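Local coordinates for protein siderophore enterobactin esterase (Emericella nidulans, PDB 6GUO) that hydrolyses the ester bonds of the bacterial xenosiderophore enterobactin, giving N-(2,3-dihydroxybenzoyl)-L-serine units and allowing its iron to be released inside the fungal cell, at residues Ala14-Ala19 with Trp41-Asp46; Lys50-Val55 with Pro152-Gly157; Leu222-Arg227 with Arg253-Cys258. All blocks are in the same frame, centred on the assembly; numbering follows the deposited sequence.

Contact 1 of 3, residues Ala14-Ala19 with Trp41-Asp46; sequences AARNMA and WSESGD
Asn17 has CG anti to its carbonyl carbon (chi1 -72°), which carries the amide across to the turn, while Arg16 has CG anti to the backbone N (chi1 -161°) and runs extended as far as NE. Glu43 also sets CG beside its own backbone N and then stretches out, so that its carboxylate reaches back toward Arg16. Asn17 supplies the one direct hydrogen bond between the segments, ND2 to Trp41 O at 3.0 Å with an N-H...O angle of 154°. The acceptor lies close to the amide plane of Asn17, yet the donor stands above the carbonyl plane of Trp41. The same ND2 also binds Pro38 O, and two bonds from one nitrogen fix the rotation of this buried amide. Its other branch, OD1, rests against the Glu43 backbone, 3.4 Å from CA, and touches Glu43 CG.

Directly after Trp41 the chain makes a type I beta turn, Ser42 to Gly45, closed by Gly45 N to Ser42 O at 2.9 Å and braced by Asp46 N bonding Ser42 OG. It belongs to the connection between strands 31-36 and 52-58, and packs against the chain entering strand 18-24 of the alpha/beta-hydrolase sheet.

The charged pair is looser. Arg16 NH1 and Glu43 OE1 are 3.5 Å apart, with the oxygen well out of the guanidinium plane, so no N-H points at it. Glu43 CD sits over one guanidinium face, displaced toward the rim. On the approach to the strand, Ala15 packs against Ala15 of the second subunit.

Contact 2 of 3, residues Lys50-Val55 with Pro152-Gly157; sequences KSANAV and PRVSFG
Two backbone hydrogen bonds define the pairing of these strand starts. Ala52 N donates to Ser155 O at 3.0 Å, approaching in the carbonyl plane, and Gly157 N donates to Ala52 O at 2.8 Å, nearly along the C=O axis; both have N-H...O angles of 160°. Ala52 thus uses its N-H and its carbonyl on the residues flanking Phe156, the signature of a parallel bridge between Ala52 and Phe156. A CA-H...O contact, Phe156 CA to Ala52 O at 3.2 Å, lies between them.

Apolar contacts gather on the face carrying Ala52 and Phe156. Val154 has CG1 anti to its backbone N (chi1 178°), and that methyl meets Ala52 CB at 3.6 Å while also standing over one face of the Phe156 ring, offset toward the rim. Phe156 sets CG beside its backbone N (chi1 -75°), which brings the CD1-CE1 side of the ring toward the other strand: CD1 is 3.9 Å from Ala54 CB, and CE1 touches Ala52 CB. Asn53 O lies at the ring edge, near its plane.

Water carries the polar contact before the bridge. One molecule donates to both Lys50 O and Arg153 O, at 2.8 Å each. A second accepts from Ser155 N at 2.9 Å and donates weakly to Lys50 O, so water links the two chains just ahead of the first direct backbone bond.

Asn53 OD1 packs beside Gly157 and accepts from Arg158 N just beyond it, so a side chain supplements the main-chain pairing. Strand 52-58 lies between 83-90 and 156-164, and this contact is where the parallel pairing of 52-58 with 156-164 begins in the central sheet of the alpha/beta-hydrolase fold.

Contact 3 of 3, residues Leu222-Arg227 with Arg253-Cys258; sequences LSFGSR and RMNDNC
Aromatic packing dominates this contact. Phe224 holds CG in the crowded position between its backbone N and carbonyl carbon (chi1 60°), and its ring lies against the first turn of the helix. Asn255 CA stands over one ring face, 3.9 Å from the centroid and 19° off the normal, which makes a CH-pi contact offset toward the rim. The Asn255 side chain continues past the CD1-CE1 side, its CG 3.4 Å from Phe224 CE1 and its amide plane tilted against the ring. At the other flank Cys258 CB comes within 3.5 Å of Phe224 CD2. Its sulfur makes an oblique sulfur-aromatic contact, 4.9 Å from the ring centroid.

Aliphatic side chains add to the packing. Met254, bent at chi2 and chi3, touches Phe224 CB through its CG at 3.9 Å; nearer the start of the strand segment, the Leu222 CD1 methyl lies against the carbonyl O of Cys258.

The direct hydrogen bond between the segments is Asn255 ND2 to Ser226 O, 2.9 Å long with an N-H...O angle of 159°. Ser226 O lies near the amide plane of Asn255, but the donor stands above the Ser226 carbonyl plane. Asn255 OD1 accepts from Gln229 N, so both ends of this buried amide are held by main-chain groups following the strand.

Within the helical segment, Arg253 NH2 donates to Asn257 OD1 at 2.8 Å, and Arg253 NH1 forms a salt bridge with Glu260. Helix 254-268 follows helix 239-252 through Arg253, whose positive phi marks the break, and its first turn runs nearly antiparallel to strand 222-225, with axes 8.5 Å apart at closest approach. That strand is hydrogen-bonded between 184-188 and 273-279, and Phe224 and Asn255 both touch Glu278 of the latter.

In the fold
All three contacts involve the same mixed sheet, but at different depths. Contact 3 is buried and joins an inner strand to a covering helix, chiefly through an aromatic ring and one side-chain amide. Contacts 1 and 2 are partly buried and lie across the chain's centre from it, with centres about 37 and 33 Å away. Contact 2 is strand-to-strand, built on main-chain bonds and water; contact 1 joins a turn to the start of an outermost strand through an amide and a loose charge pair, near the second subunit. These two touch: Trp41 CH2 packs on Ala52 CB at 3.7 Å, and Asp46 and Arg153 form a long, weak ion pair.

Contact 1 of 3, residues Ala14-Ala19 with Trp41-Asp46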
ATOM      1  N   ALA A  14       3.576 -15.534   1.271  1.00 26.07           N
ATOM      2  CA  ALA A  14       3.693 -14.145   1.724  1.00 26.02           C
ATOM      3  C   ALA A  14       2.897 -13.839   3.003  1.00 25.75           C
ATOM      4  O   ALA A  14       3.139 -12.810   3.645  1.00 25.82           O
ATOM      5  CB  ALA A  14       3.291 -13.190   0.609  1.00 27.58           C
ATOM      6  N   ALA A  15       1.978 -14.726   3.396  1.00 23.90           N
ATOM      7  CA  ALA A  15       1.201 -14.563   4.633  1.00 24.74           C
ATOM      8  C   ALA A  15       1.952 -15.100   5.865  1.00 24.25           C
ATOM      9  O   ALA A  15       1.382 -15.779   6.720  1.00 27.18           O
ATOM     10  CB  ALA A  15      -0.156 -15.236   4.489  1.00 26.16           C
ATOM     11  N   ARG A  16       3.227 -14.739   5.955  1.00 23.39           N
ATOM     12  CA  ARG A  16       4.149 -15.226   6.967  1.00 23.78           C
ATOM     13  C   ARG A  16       4.062 -14.344   8.204  1.00 19.98           C
ATOM     14  O   ARG A  16       3.809 -13.143   8.093  1.00 18.49           O
ATOM     15  CB  ARG A  16       5.568 -15.149   6.400  1.00 29.12           C
ATOM     16  CG  ARG A  16       6.583 -16.006   7.117  1.00 34.07           C
ATOM     17  CD  ARG A  16       7.846 -16.139   6.285  1.00 39.19           C
ATOM     18  NE  ARG A  16       8.718 -17.163   6.848  1.00 45.04           N
ATOM     19  CZ  ARG A  16       8.557 -18.479   6.699  1.00 48.45           C
ATOM     20  NH1 ARG A  16       9.420 -19.312   7.275  1.00 50.76           N
ATOM     21  NH2 ARG A  16       7.551 -18.981   5.980  1.00 48.56           N
ATOM     22  N   ASN A  17       4.281 -14.943   9.372  1.00 17.62           N
ATOM     23  CA  ASN A  17       4.316 -14.213  10.645  1.00 17.62           C
ATOM     24  C   ASN A  17       3.100 -13.309  10.808  1.00 17.35           C
ATOM     25  O   ASN A  17       3.216 -12.101  11.031  1.00 16.40           O
ATOM     26  CB  ASN A  17       5.625 -13.417  10.788  1.00 18.09           C
ATOM     27  CG  ASN A  17       6.832 -14.304  11.033  1.00 18.66           C
ATOM     28  OD1 ASN A  17       6.758 -15.529  10.908  1.00 20.01           O
ATOM     29  ND2 ASN A  17       7.959 -13.682  11.388  1.00 16.77           N
ATOM     30  N   MET A  18       1.931 -13.909  10.635  1.00 17.74           N
ATOM     31  CA  MET A  18       0.683 -13.252  10.974  1.00 18.50           C
ATOM     32  C   MET A  18      -0.287 -14.260  11.567  1.00 18.05           C
ATOM     33  O   MET A  18      -0.194 -15.462  11.317  1.00 18.54           O
ATOM     34  CB  MET A  18       0.078 -12.501   9.779  1.00 20.73           C
ATOM     35  CG  MET A  18      -0.029 -13.276   8.485  1.00 22.50           C
ATOM     36  SD  MET A  18      -0.656 -12.264   7.121  1.00 23.53           S
ATOM     37  CE  MET A  18       0.681 -11.117   6.797  1.00 24.62           C
ATOM     38  N   ALA A  19      -1.186 -13.743  12.391  1.00 17.51           N
ATOM     39  CA  ALA A  19      -2.177 -14.545  13.096  1.00 18.29           C
ATOM     40  C   ALA A  19      -3.416 -13.701  13.290  1.00 17.63           C
ATOM     41  O   ALA A  19      -3.358 -12.468  13.204  1.00 19.29           O
ATOM     42  CB  ALA A  19      -1.632 -15.000  14.439  1.00 19.23           C
ATOM     43  N   TRP A  41      11.763 -12.403  13.128  1.00 18.64           N
ATOM     44  CA  TRP A  41      11.273 -13.137  14.298  1.00 18.88           C
ATOM     45  C   TRP A  41      10.746 -14.510  13.869  1.00 19.44           C
ATOM     46  O   TRP A  41      10.469 -14.743  12.691  1.00 19.07           O
ATOM     47  CB  TRP A  41      10.143 -12.366  14.982  1.00 18.10           C
ATOM     48  CG  TRP A  41      10.455 -10.966  15.448  1.00 17.30           C
ATOM     49  CD1 TRP A  41      11.558 -10.202  15.156  1.00 17.40           C
ATOM     50  CD2 TRP A  41       9.612 -10.152  16.257  1.00 16.58           C
ATOM     51  NE1 TRP A  41      11.449  -8.974  15.751  1.00 17.35           N
ATOM     52  CE2 TRP A  41      10.264  -8.915  16.435  1.00 16.68           C
ATOM     53  CE3 TRP A  41       8.365 -10.354  16.870  1.00 16.65           C
ATOM     54  CZ2 TRP A  41       9.705  -7.876  17.186  1.00 16.82           C
ATOM     55  CZ3 TRP A  41       7.812  -9.320  17.618  1.00 16.43           C
ATOM     56  CH2 TRP A  41       8.483  -8.101  17.773  1.00 16.21           C
ATOM     57  N   SER A  42      10.567 -15.407  14.831  1.00 20.47           N
ATOM     58  CA  SER A  42      10.079 -16.758  14.526  1.00 22.91           C
ATOM     59  C   SER A  42       8.592 -16.760  14.165  1.00 23.50           C
ATOM     60  O   SER A  42       7.859 -15.819  14.487  1.00 22.01           O
ATOM     61  CB  SER A  42      10.321 -17.701  15.706  1.00 23.96           C
ATOM     62  OG  SER A  42       9.319 -17.546  16.695  1.00 24.11           O
ATOM     63  N   GLU A  43       8.148 -17.845  13.534  1.00 25.27           N
ATOM     64  CA  GLU A  43       6.724 -18.051  13.218  1.00 27.83           C
ATOM     65  C   GLU A  43       5.829 -18.166  14.461  1.00 27.27           C
ATOM     66  O   GLU A  43       4.621 -17.960  14.368  1.00 25.20           O
ATOM     67  CB  GLU A  43       6.531 -19.278  12.314  1.00 32.92           C
ATOM     68  CG  GLU A  43       7.104 -19.100  10.913  1.00 36.60           C
ATOM     69  CD  GLU A  43       6.599 -20.133   9.916  1.00 41.79           C
ATOM     70  OE1 GLU A  43       7.367 -21.059   9.578  1.00 45.65           O
ATOM     71  OE2 GLU A  43       5.437 -20.021   9.466  1.00 41.65           O
ATOM     72  N   SER A  44       6.428 -18.494  15.607  1.00 27.81           N
ATOM     73  CA  SER A  44       5.745 -18.462  16.904  1.00 29.56           C
ATOM     74  C   SER A  44       5.812 -17.096  17.619  1.00 28.46           C
ATOM     75  O   SER A  44       5.357 -16.984  18.753  1.00 29.75           O
ATOM     76  CB  SER A  44       6.328 -19.547  17.817  1.00 32.38           C
ATOM     77  OG  SER A  44       7.659 -19.237  18.194  1.00 33.92           O
ATOM     78  N   GLY A  45       6.377 -16.073  16.976  1.00 26.02           N
ATOM     79  CA  GLY A  45       6.412 -14.716  17.525  1.00 25.29           C
ATOM     80  C   GLY A  45       7.574 -14.401  18.454  1.00 24.99           C
ATOM     81  O   GLY A  45       7.552 -13.370  19.130  1.00 25.52           O
ATOM     82  N   ASP A  46       8.587 -15.269  18.485  1.00 25.22           N
ATOM     83  CA  ASP A  46       9.762 -15.079  19.339  1.00 27.26           C
ATOM     84  C   ASP A  46      10.687 -14.068  18.667  1.00 26.45           C
ATOM     85  O   ASP A  46      11.144 -14.293  17.546  1.00 26.66           O
ATOM     86  CB  ASP A  46      10.500 -16.414  19.558  1.00 29.62           C
ATOM     87  CG  ASP A  46      11.681 -16.306  20.534  1.00 32.97           C
ATOM     88  OD1 ASP A  46      12.473 -17.271  20.600  1.00 37.36           O
ATOM     89  OD2 ASP A  46      11.828 -15.280  21.233  1.00 32.28           O
TER

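Contact 2 of 3, residues Lys50-Val55 with Pro152-Gly157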
ATOM      1  N   LYS A  50      14.588  -8.948  21.244  1.00 22.56           N
ATOM      2  CA  LYS A  50      14.420  -7.652  20.588  1.00 23.91           C
ATOM      3  C   LYS A  50      13.193  -6.895  21.098  1.00 22.55           C
ATOM      4  O   LYS A  50      12.200  -7.495  21.517  1.00 20.93           O
ATOM      5  CB  LYS A  50      14.346  -7.809  19.063  1.00 25.57           C
ATOM      6  CG  LYS A  50      15.669  -8.210  18.430  1.00 28.90           C
ATOM      7  CD  LYS A  50      15.515  -8.480  16.941  1.00 33.27           C
ATOM      8  CE  LYS A  50      16.836  -8.893  16.308  1.00 37.91           C
ATOM      9  NZ  LYS A  50      16.620  -9.701  15.074  1.00 42.21           N
ATOM     10  N   SER A  51      13.297  -5.571  21.072  1.00 22.00           N
ATOM     11  CA  SER A  51      12.189  -4.684  21.405  1.00 22.32           C
ATOM     12  C   SER A  51      11.370  -4.430  20.148  1.00 20.84           C
ATOM     13  O   SER A  51      11.730  -4.885  19.055  1.00 19.96           O
ATOM     14  CB  SER A  51      12.721  -3.371  21.974  1.00 24.20           C
ATOM     15  OG  SER A  51      13.480  -3.618  23.145  1.00 27.30           O
ATOM     16  N   ALA A  52      10.266  -3.709  20.298  1.00 19.56           N
ATOM     17  CA  ALA A  52       9.410  -3.394  19.161  1.00 19.99           C
ATOM     18  C   ALA A  52       8.620  -2.119  19.378  1.00 19.56           C
ATOM     19  O   ALA A  52       8.469  -1.650  20.503  1.00 21.65           O
ATOM     20  CB  ALA A  52       8.459  -4.546  18.884  1.00 19.83           C
ATOM     21  N   ASN A  53       8.141  -1.559  18.276  1.00 17.70           N
ATOM     22  CA  ASN A  53       7.096  -0.555  18.300  1.00 16.96           C
ATOM     23  C   ASN A  53       5.827  -1.233  17.814  1.00 15.33           C
ATOM     24  O   ASN A  53       5.854  -2.406  17.435  1.00 14.81           O
ATOM     25  CB  ASN A  53       7.495   0.638  17.437  1.00 17.99           C
ATOM     26  CG  ASN A  53       8.741   1.329  17.967  1.00 19.37           C
ATOM     27  OD1 ASN A  53       8.873   1.531  19.171  1.00 21.68           O
ATOM     28  ND2 ASN A  53       9.669   1.665  17.078  1.00 21.83           N
ATOM     29  N   ALA A  54       4.712  -0.518  17.877  1.00 14.79           N
ATOM     30  CA  ALA A  54       3.421  -1.084  17.496  1.00 14.92           C
ATOM     31  C   ALA A  54       2.553  -0.045  16.811  1.00 15.45           C
ATOM     32  O   ALA A  54       2.556   1.123  17.196  1.00 17.67           O
ATOM     33  CB  ALA A  54       2.710  -1.641  18.717  1.00 14.63           C
ATOM     34  N   VAL A  55       1.812  -0.479  15.795  1.00 14.16           N
ATOM     35  CA  VAL A  55       0.830   0.372  15.143  1.00 14.20           C
ATOM     36  C   VAL A  55      -0.516  -0.338  15.191  1.00 13.78           C
ATOM     37  O   VAL A  55      -0.627  -1.515  14.828  1.00 14.66           O
ATOM     38  CB  VAL A  55       1.235   0.782  13.704  1.00 15.10           C
ATOM     39  CG1 VAL A  55       1.416  -0.413  12.778  1.00 16.21           C
ATOM     40  CG2 VAL A  55       0.228   1.772  13.135  1.00 15.36           C
ATOM     41  N   PRO A 152       4.783 -11.384  25.362  1.00 20.79           N
ATOM     42  CA  PRO A 152       5.179 -11.060  26.749  1.00 21.29           C
ATOM     43  C   PRO A 152       6.661 -10.731  26.964  1.00 23.19           C
ATOM     44  O   PRO A 152       6.984 -10.010  27.913  1.00 24.41           O
ATOM     45  CB  PRO A 152       4.809 -12.328  27.528  1.00 22.38           C
ATOM     46  CG  PRO A 152       4.825 -13.411  26.515  1.00 22.39           C
ATOM     47  CD  PRO A 152       4.309 -12.775  25.259  1.00 21.78           C
ATOM     48  N   ARG A 153       7.544 -11.254  26.110  1.00 22.93           N
ATOM     49  CA  ARG A 153       8.987 -10.996  26.229  1.00 25.13           C
ATOM     50  C   ARG A 153       9.487  -9.807  25.394  1.00 24.29           C
ATOM     51  O   ARG A 153      10.692  -9.554  25.355  1.00 24.99           O
ATOM     52  CB  ARG A 153       9.777 -12.267  25.896  1.00 28.08           C
ATOM     53  CG  ARG A 153       9.439 -13.427  26.824  1.00 30.09           C
ATOM     54  CD  ARG A 153      10.282 -14.665  26.562  1.00 32.23           C
ATOM     55  NE  ARG A 153      10.235 -15.095  25.165  1.00 35.72           N
ATOM     56  CZ  ARG A 153       9.206 -15.705  24.572  1.00 38.78           C
ATOM     57  NH1 ARG A 153       8.081 -15.982  25.235  1.00 41.38           N
ATOM     58  NH2 ARG A 153       9.301 -16.041  23.287  1.00 40.67           N
ATOM     59  N   VAL A 154       8.571  -9.069  24.761  1.00 22.30           N
ATOM     60  CA  VAL A 154       8.909  -7.923  23.918  1.00 21.51           C
ATOM     61  C   VAL A 154       8.588  -6.624  24.654  1.00 21.12           C
ATOM     62  O   VAL A 154       7.444  -6.400  25.050  1.00 20.57           O
ATOM     63  CB  VAL A 154       8.122  -7.967  22.588  1.00 20.86           C
ATOM     64  CG1 VAL A 154       8.434  -6.754  21.719  1.00 21.30           C
ATOM     65  CG2 VAL A 154       8.432  -9.253  21.836  1.00 21.32           C
ATOM     66  N   SER A 155       9.599  -5.774  24.827  1.00 20.93           N
ATOM     67  CA  SER A 155       9.394  -4.427  25.354  1.00 23.56           C
ATOM     68  C   SER A 155       8.914  -3.529  24.218  1.00 22.93           C
ATOM     69  O   SER A 155       9.605  -3.389  23.203  1.00 22.49           O
ATOM     70  CB  SER A 155      10.688  -3.878  25.962  1.00 25.53           C
ATOM     71  OG  SER A 155      10.513  -2.549  26.416  1.00 27.78           O
ATOM     72  N   PHE A 156       7.732  -2.937  24.387  1.00 23.55           N
ATOM     73  CA  PHE A 156       7.139  -2.064  23.371  1.00 23.04           C
ATOM     74  C   PHE A 156       7.487  -0.610  23.640  1.00 23.23           C
ATOM     75  O   PHE A 156       7.225  -0.107  24.723  1.00 26.25           O
ATOM     76  CB  PHE A 156       5.624  -2.258  23.294  1.00 22.29           C
ATOM     77  CG  PHE A 156       5.229  -3.531  22.605  1.00 21.55           C
ATOM     78  CD1 PHE A 156       5.064  -3.563  21.225  1.00 21.20           C
ATOM     79  CD2 PHE A 156       5.075  -4.709  23.325  1.00 20.42           C
ATOM     80  CE1 PHE A 156       4.715  -4.740  20.584  1.00 21.34           C
ATOM     81  CE2 PHE A 156       4.733  -5.891  22.689  1.00 20.30           C
ATOM     82  CZ  PHE A 156       4.549  -5.908  21.316  1.00 20.32           C
ATOM     83  N   GLY A 157       8.062   0.053  22.641  1.00 23.26           N
ATOM     84  CA  GLY A 157       8.599   1.398  22.792  1.00 25.56           C
ATOM     85  C   GLY A 157       7.616   2.496  22.456  1.00 26.49           C
ATOM     86  O   GLY A 157       7.229   3.275  23.322  1.00 31.08           O
TER
HETATM   87  O   HOH W   1      11.861  -9.958  22.822  1.00 19.95           O
HETATM   88  O   HOH W   2      12.337  -6.464  24.409  1.00 29.01           O

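Contact 3 of 3, residues Leu222-Arg227 with Arg253-Cys258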
ATOM      1  N   LEU A 222      -1.718  14.610  10.055  1.00 16.15           N
ATOM      2  CA  LEU A 222      -2.956  14.760   9.294  1.00 15.12           C
ATOM      3  C   LEU A 222      -2.653  14.565   7.826  1.00 15.08           C
ATOM      4  O   LEU A 222      -1.570  14.916   7.363  1.00 16.03           O
ATOM      5  CB  LEU A 222      -3.542  16.159   9.493  1.00 15.74           C
ATOM      6  CG  LEU A 222      -4.176  16.391  10.864  1.00 16.31           C
ATOM      7  CD1 LEU A 222      -4.247  17.873  11.178  1.00 17.38           C
ATOM      8  CD2 LEU A 222      -5.560  15.756  10.914  1.00 16.99           C
ATOM      9  N   SER A 223      -3.613  14.024   7.085  1.00 14.66           N
ATOM     10  CA  SER A 223      -3.460  13.920   5.637  1.00 14.88           C
ATOM     11  C   SER A 223      -4.794  13.923   4.915  1.00 14.70           C
ATOM     12  O   SER A 223      -5.841  13.656   5.511  1.00 14.77           O
ATOM     13  CB  SER A 223      -2.648  12.675   5.261  1.00 15.29           C
ATOM     14  OG  SER A 223      -3.376  11.485   5.517  1.00 16.06           O
ATOM     15  N   PHE A 224      -4.742  14.245   3.627  1.00 14.44           N
ATOM     16  CA  PHE A 224      -5.914  14.196   2.767  1.00 14.79           C
ATOM     17  C   PHE A 224      -5.465  14.160   1.316  1.00 14.47           C
ATOM     18  O   PHE A 224      -4.328  14.516   1.004  1.00 15.25           O
ATOM     19  CB  PHE A 224      -6.850  15.394   3.024  1.00 15.78           C
ATOM     20  CG  PHE A 224      -6.217  16.737   2.783  1.00 15.74           C
ATOM     21  CD1 PHE A 224      -6.323  17.366   1.541  1.00 15.92           C
ATOM     22  CD2 PHE A 224      -5.512  17.381   3.799  1.00 11.22           C
ATOM     23  CE1 PHE A 224      -5.742  18.609   1.319  1.00 12.96           C
ATOM     24  CE2 PHE A 224      -4.932  18.624   3.584  1.00 14.90           C
ATOM     25  CZ  PHE A 224      -5.043  19.237   2.345  1.00 14.24           C
ATOM     26  N   GLY A 225      -6.347  13.698   0.441  1.00 14.57           N
ATOM     27  CA  GLY A 225      -6.106  13.759  -1.000  1.00 15.19           C
ATOM     28  C   GLY A 225      -6.608  15.076  -1.557  1.00 15.96           C
ATOM     29  O   GLY A 225      -7.665  15.551  -1.144  1.00 16.88           O
ATOM     30  N   SER A 226      -5.878  15.660  -2.511  1.00 17.02           N
ATOM     31  CA  SER A 226      -6.250  16.974  -3.063  1.00 17.56           C
ATOM     32  C   SER A 226      -7.639  16.989  -3.709  1.00 17.56           C
ATOM     33  O   SER A 226      -8.329  18.007  -3.671  1.00 19.88           O
ATOM     34  CB  SER A 226      -5.201  17.479  -4.065  1.00 17.06           C
ATOM     35  OG  SER A 226      -5.254  16.751  -5.283  1.00 18.97           O
ATOM     36  N   ARG A 227      -8.044  15.858  -4.282  1.00 17.51           N
ATOM     37  CA  ARG A 227      -9.335  15.745  -4.953  1.00 18.48           C
ATOM     38  C   ARG A 227     -10.532  15.567  -4.021  1.00 19.06           C
ATOM     39  O   ARG A 227     -11.666  15.626  -4.487  1.00 19.72           O
ATOM     40  CB  ARG A 227      -9.317  14.598  -5.956  1.00 18.70           C
ATOM     41  CG  ARG A 227      -8.318  14.801  -7.073  1.00 19.01           C
ATOM     42  CD  ARG A 227      -8.391  13.664  -8.065  1.00 19.72           C
ATOM     43  NE  ARG A 227      -7.657  13.965  -9.292  1.00 21.49           N
ATOM     44  CZ  ARG A 227      -7.553  13.138 -10.331  1.00 23.95           C
ATOM     45  NH1 ARG A 227      -8.135  11.940 -10.311  1.00 26.40           N
ATOM     46  NH2 ARG A 227      -6.865  13.515 -11.404  1.00 25.32           N
ATOM     47  N   ARG A 253     -15.828  19.308   2.940  1.00 23.02           N
ATOM     48  CA  ARG A 253     -14.789  20.322   3.091  1.00 24.14           C
ATOM     49  C   ARG A 253     -13.488  19.722   3.646  1.00 22.98           C
ATOM     50  O   ARG A 253     -12.860  20.281   4.545  1.00 22.09           O
ATOM     51  CB  ARG A 253     -15.331  21.429   4.003  1.00 24.95           C
ATOM     52  CG  ARG A 253     -14.579  22.737   3.942  1.00 26.39           C
ATOM     53  CD  ARG A 253     -15.367  23.845   4.612  1.00 25.61           C
ATOM     54  NE  ARG A 253     -14.625  25.100   4.549  1.00 16.37           N
ATOM     55  CZ  ARG A 253     -13.703  25.502   5.429  1.00 20.38           C
ATOM     56  NH1 ARG A 253     -13.099  26.673   5.235  1.00 13.27           N
ATOM     57  NH2 ARG A 253     -13.373  24.761   6.483  1.00 23.59           N
ATOM     58  N   MET A 254     -13.097  18.571   3.103  1.00 21.78           N
ATOM     59  CA  MET A 254     -11.995  17.786   3.664  1.00 21.28           C
ATOM     60  C   MET A 254     -10.681  18.567   3.733  1.00 20.08           C
ATOM     61  O   MET A 254     -10.045  18.620   4.790  1.00 21.08           O
ATOM     62  CB  MET A 254     -11.797  16.500   2.856  1.00 20.00           C
ATOM     63  CG  MET A 254     -10.712  15.567   3.379  1.00 19.29           C
ATOM     64  SD  MET A 254     -10.990  14.983   5.056  1.00 21.32           S
ATOM     65  CE  MET A 254     -12.456  13.971   4.854  1.00 20.80           C
ATOM     66  N   ASN A 255     -10.300  19.180   2.612  1.00 19.97           N
ATOM     67  CA  ASN A 255      -8.999  19.841   2.467  1.00 20.55           C
ATOM     68  C   ASN A 255      -8.875  21.036   3.416  1.00 21.19           C
ATOM     69  O   ASN A 255      -7.896  21.146   4.158  1.00 21.55           O
ATOM     70  CB  ASN A 255      -8.762  20.335   1.027  1.00 20.49           C
ATOM     71  CG  ASN A 255      -8.838  19.231  -0.018  1.00 20.65           C
ATOM     72  OD1 ASN A 255      -9.541  18.231   0.143  1.00 20.74           O
ATOM     73  ND2 ASN A 255      -8.120  19.429  -1.121  1.00 21.15           N
ATOM     74  N   ASP A 256      -9.869  21.922   3.388  1.00 21.00           N
ATOM     75  CA  ASP A 256      -9.851  23.114   4.241  1.00 21.42           C
ATOM     76  C   ASP A 256     -10.017  22.790   5.733  1.00 20.88           C
ATOM     77  O   ASP A 256      -9.354  23.411   6.567  1.00 20.06           O
ATOM     78  CB  ASP A 256     -10.902  24.146   3.792  1.00 22.77           C
ATOM     79  CG  ASP A 256     -10.565  24.800   2.449  1.00 23.99           C
ATOM     80  OD1 ASP A 256      -9.377  24.867   2.066  1.00 26.68           O
ATOM     81  OD2 ASP A 256     -11.503  25.263   1.770  1.00 25.69           O
ATOM     82  N   ASN A 257     -10.882  21.832   6.073  1.00 20.29           N
ATOM     83  CA  ASN A 257     -11.032  21.409   7.477  1.00 21.23           C
ATOM     84  C   ASN A 257      -9.710  20.871   8.047  1.00 21.31           C
ATOM     85  O   ASN A 257      -9.332  21.223   9.165  1.00 21.67           O
ATOM     86  CB  ASN A 257     -12.145  20.359   7.655  1.00 20.84           C
ATOM     87  CG  ASN A 257     -13.548  20.951   7.588  1.00 20.94           C
ATOM     88  OD1 ASN A 257     -13.735  22.167   7.596  1.00 21.95           O
ATOM     89  ND2 ASN A 257     -14.552  20.076   7.527  1.00 21.50           N
ATOM     90  N   CYS A 258      -9.011  20.038   7.275  1.00 21.57           N
ATOM     91  CA  CYS A 258      -7.705  19.513   7.691  1.00 22.65           C
ATOM     92  C   CYS A 258      -6.664  20.605   7.886  1.00 22.57           C
ATOM     93  O   CYS A 258      -5.989  20.641   8.918  1.00 20.49           O
ATOM     94  CB  CYS A 258      -7.159  18.508   6.680  1.00 24.65           C
ATOM     95  SG  CYS A 258      -7.938  16.898   6.781  1.00 27.11           S
TER